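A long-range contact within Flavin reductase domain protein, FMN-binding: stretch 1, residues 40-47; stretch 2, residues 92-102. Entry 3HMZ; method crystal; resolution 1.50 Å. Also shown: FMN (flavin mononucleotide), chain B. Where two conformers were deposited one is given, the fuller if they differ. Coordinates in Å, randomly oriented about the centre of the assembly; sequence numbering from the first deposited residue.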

# COMPACT_ATOMS: atom_id res chain seq x y z
N GLY A 40 -28.94 5.53 -7.07
CA GLY A 40 -28.72 5.63 -8.50
C GLY A 40 -27.67 6.57 -9.04
O GLY A 40 -27.53 6.68 -10.26
N ILE A 41 -26.92 7.22 -8.17
CA ILE A 41 -25.89 8.17 -8.56
C ILE A 41 -24.55 7.48 -8.30
O ILE A 41 -24.34 6.89 -7.25
CB ILE A 41 -25.94 9.48 -7.73
CG1 ILE A 41 -27.35 10.13 -7.80
CG2 ILE A 41 -24.84 10.43 -8.19
CD1 ILE A 41 -27.72 10.58 -9.21
N ASP A 42 -23.66 7.58 -9.26
CA ASP A 42 -22.32 6.98 -9.20
C ASP A 42 -21.26 8.02 -8.90
O ASP A 42 -21.39 9.19 -9.23
CB ASP A 42 -22.01 6.30 -10.55
CG ASP A 42 -22.86 5.09 -10.81
OD1 ASP A 42 -23.10 4.32 -9.88
OD2 ASP A 42 -23.26 4.84 -11.97
N ASN A 43 -20.18 7.55 -8.29
CA ASN A 43 -19.05 8.39 -8.05
C ASN A 43 -17.76 7.58 -8.07
O ASN A 43 -17.78 6.37 -7.89
CB ASN A 43 -19.13 9.15 -6.73
CG ASN A 43 -18.27 10.39 -6.72
OD1 ASN A 43 -17.88 10.91 -7.77
ND2 ASN A 43 -17.99 10.89 -5.52
N VAL A 44 -16.68 8.28 -8.34
CA VAL A 44 -15.34 7.72 -8.36
C VAL A 44 -14.40 8.77 -7.71
O VAL A 44 -14.48 9.95 -8.02
CB VAL A 44 -14.85 7.41 -9.81
CG1 VAL A 44 -13.40 6.80 -9.80
CG2 VAL A 44 -15.87 6.55 -10.60
N MSE A 45 -13.49 8.31 -6.86
CA MSE A 45 -12.39 9.12 -6.33
C MSE A 45 -11.09 8.31 -6.37
O MSE A 45 -11.12 7.10 -6.61
CB MSE A 45 -12.66 9.57 -4.89
CG MSE A 45 -12.79 8.43 -3.87
SE MSE A 45 -12.88 9.03 -2.06
CE MSE A 45 -11.14 8.51 -1.42
N ALA A 46 -9.98 8.99 -6.14
CA ALA A 46 -8.66 8.35 -6.05
C ALA A 46 -8.36 8.05 -4.58
O ALA A 46 -8.70 8.85 -3.68
CB ALA A 46 -7.57 9.21 -6.64
N ALA A 47 -7.75 6.90 -4.33
CA ALA A 47 -7.26 6.54 -2.99
C ALA A 47 -5.89 5.88 -3.07
O ALA A 47 -5.74 4.80 -3.66
CB ALA A 47 -8.24 5.62 -2.22
N LEU A 92 -6.95 11.01 -15.52
CA LEU A 92 -8.21 10.60 -14.90
C LEU A 92 -8.04 10.42 -13.39
O LEU A 92 -8.86 10.90 -12.59
CB LEU A 92 -8.73 9.30 -15.52
CG LEU A 92 -10.05 8.68 -15.05
CD1 LEU A 92 -10.66 7.73 -16.12
CD2 LEU A 92 -9.92 7.92 -13.74
N THR A 93 -6.94 9.75 -13.02
CA THR A 93 -6.70 9.44 -11.60
C THR A 93 -6.50 10.70 -10.78
O THR A 93 -7.13 10.89 -9.73
CB THR A 93 -5.54 8.47 -11.46
OG1 THR A 93 -5.85 7.26 -12.18
CG2 THR A 93 -5.25 8.14 -9.99
N HIS A 94 -5.68 11.59 -11.31
CA HIS A 94 -5.43 12.83 -10.61
C HIS A 94 -6.69 13.70 -10.55
O HIS A 94 -6.98 14.29 -9.51
CB HIS A 94 -4.28 13.57 -11.27
CG HIS A 94 -3.78 14.71 -10.44
ND1 HIS A 94 -4.13 15.99 -10.75
CD2 HIS A 94 -3.11 14.77 -9.26
CE1 HIS A 94 -3.61 16.82 -9.85
NE2 HIS A 94 -2.98 16.10 -8.94
N ARG A 95 -7.46 13.72 -11.64
CA ARG A 95 -8.67 14.53 -11.71
C ARG A 95 -9.74 14.08 -10.73
O ARG A 95 -10.33 14.91 -10.03
CB ARG A 95 -9.25 14.57 -13.12
CG ARG A 95 -8.44 15.39 -14.10
CD ARG A 95 -9.11 15.37 -15.47
NE ARG A 95 -8.27 16.00 -16.47
CZ ARG A 95 -8.68 16.34 -17.69
NH1 ARG A 95 -9.93 16.13 -18.05
NH2 ARG A 95 -7.83 16.90 -18.53
N VAL A 96 -10.00 12.77 -10.68
CA VAL A 96 -11.03 12.27 -9.74
C VAL A 96 -10.61 12.44 -8.28
O VAL A 96 -11.47 12.42 -7.41
CB VAL A 96 -11.49 10.82 -9.99
CG1 VAL A 96 -12.11 10.69 -11.43
CG2 VAL A 96 -10.37 9.82 -9.79
N GLY A 97 -9.31 12.60 -8.06
CA GLY A 97 -8.78 12.89 -6.75
C GLY A 97 -8.58 14.36 -6.44
O GLY A 97 -8.05 14.69 -5.37
N SER A 98 -9.00 15.24 -7.36
CA SER A 98 -8.83 16.68 -7.22
C SER A 98 -10.14 17.46 -7.35
O SER A 98 -10.13 18.70 -7.29
CB SER A 98 -7.83 17.17 -8.26
OG SER A 98 -6.59 16.54 -8.15
N GLN A 99 -11.25 16.75 -7.54
CA GLN A 99 -12.59 17.31 -7.74
C GLN A 99 -13.59 16.49 -6.95
O GLN A 99 -13.47 15.27 -6.96
CB GLN A 99 -12.93 17.18 -9.24
CG GLN A 99 -11.99 17.97 -10.16
CD GLN A 99 -12.25 17.76 -11.64
OE1 GLN A 99 -13.37 17.52 -12.06
NE2 GLN A 99 -11.19 17.84 -12.44
N SER A 100 -14.57 17.12 -6.31
CA SER A 100 -15.61 16.39 -5.59
C SER A 100 -16.92 16.46 -6.33
O SER A 100 -17.29 17.51 -6.88
CB SER A 100 -15.84 16.95 -4.17
OG SER A 100 -16.90 16.24 -3.48
N LEU A 101 -17.63 15.33 -6.33
CA LEU A 101 -18.97 15.26 -6.89
C LEU A 101 -19.91 16.25 -6.20
O LEU A 101 -20.84 16.73 -6.82
CB LEU A 101 -19.54 13.85 -6.76
CG LEU A 101 -20.90 13.58 -7.42
CD1 LEU A 101 -20.85 13.75 -8.93
CD2 LEU A 101 -21.35 12.20 -7.03
N ALA A 102 -19.65 16.56 -4.92
CA ALA A 102 -20.48 17.57 -4.21
C ALA A 102 -20.46 18.95 -4.92
O ALA A 102 -21.43 19.73 -4.79
CB ALA A 102 -20.00 17.72 -2.76
N1 FMN B . -8.73 10.74 -0.25
C2 FMN B . -8.97 9.83 0.75
O2 FMN B . -9.91 10.01 1.51
N3 FMN B . -8.16 8.71 0.84
C4 FMN B . -7.10 8.49 0.02
O4 FMN B . -6.40 7.46 0.19
C4A FMN B . -6.85 9.44 -0.98
N5 FMN B . -5.81 9.29 -1.88
C5A FMN B . -5.66 10.10 -2.99
C6 FMN B . -4.71 9.81 -3.98
C7 FMN B . -4.55 10.64 -5.09
C7M FMN B . -3.54 10.31 -6.14
C8 FMN B . -5.35 11.78 -5.21
C8M FMN B . -5.20 12.72 -6.39
C9 FMN B . -6.29 12.04 -4.22
C9A FMN B . -6.48 11.24 -3.11
N10 FMN B . -7.44 11.49 -2.12
C10 FMN B . -7.67 10.57 -1.11
C1' FMN B . -8.42 12.62 -2.24
C2' FMN B . -9.77 12.25 -2.86
O2' FMN B . -9.63 11.42 -4.02
C3' FMN B . -10.45 13.58 -3.21
O3' FMN B . -10.73 14.28 -2.00
C4' FMN B . -11.67 13.43 -4.14
O4' FMN B . -11.89 14.71 -4.73
C5' FMN B . -12.93 12.97 -3.44
O5' FMN B . -13.98 12.96 -4.42
P FMN B . -15.51 12.85 -3.96
O1P FMN B . -16.26 13.09 -5.25
O2P FMN B . -15.76 11.51 -3.33
O3P FMN B . -15.77 13.93 -2.94

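Strand 41-47 crosses the end of helix 92-96 at 102° between N-to-C directions, the axes approaching to 6.6 Å. The CA atoms come closest at Ala46 and Gly97, 4.6 Å apart, and diverge to 7.0 Å between the CA atoms of Asn43 and Leu101. No hydrogen bond joins the stretches directly; a CA-H...O contact runs from Met45 CA to Val96 O (3.6 Å, 153° at H).

The contact rests on van der Waals packing, of side chains against one another and against backbone carbonyls, and buries 364 Å² in all. Val96 points toward the strand, placing CG2 4.3 Å from both Val44 CG1 and Ala46 CB. The short Ala46 side chain fits close to the backbone at the helix and just beyond it, with CB 3.5 Å from Thr93 O and 3.9 Å from Gly97 CA. At Gly97, an ideal CB would lie 3.0 Å from Ala46 CB and 2.3 Å from FMN C8M, so the absence of a side chain accommodates both neighbours. Further along, Leu101 CD2 meets Ile41 CG2 at 4.1 Å, while Leu101 CB covers Asn43 OD1 at 3.5 Å, leaving that oxygen buried without a partner.

FMN supplies the polar link: O1P accepts hydrogen bonds from Asn43 ND2 and Leu101 N, each 2.8 Å, with N-H...O angles of 173° and 172°.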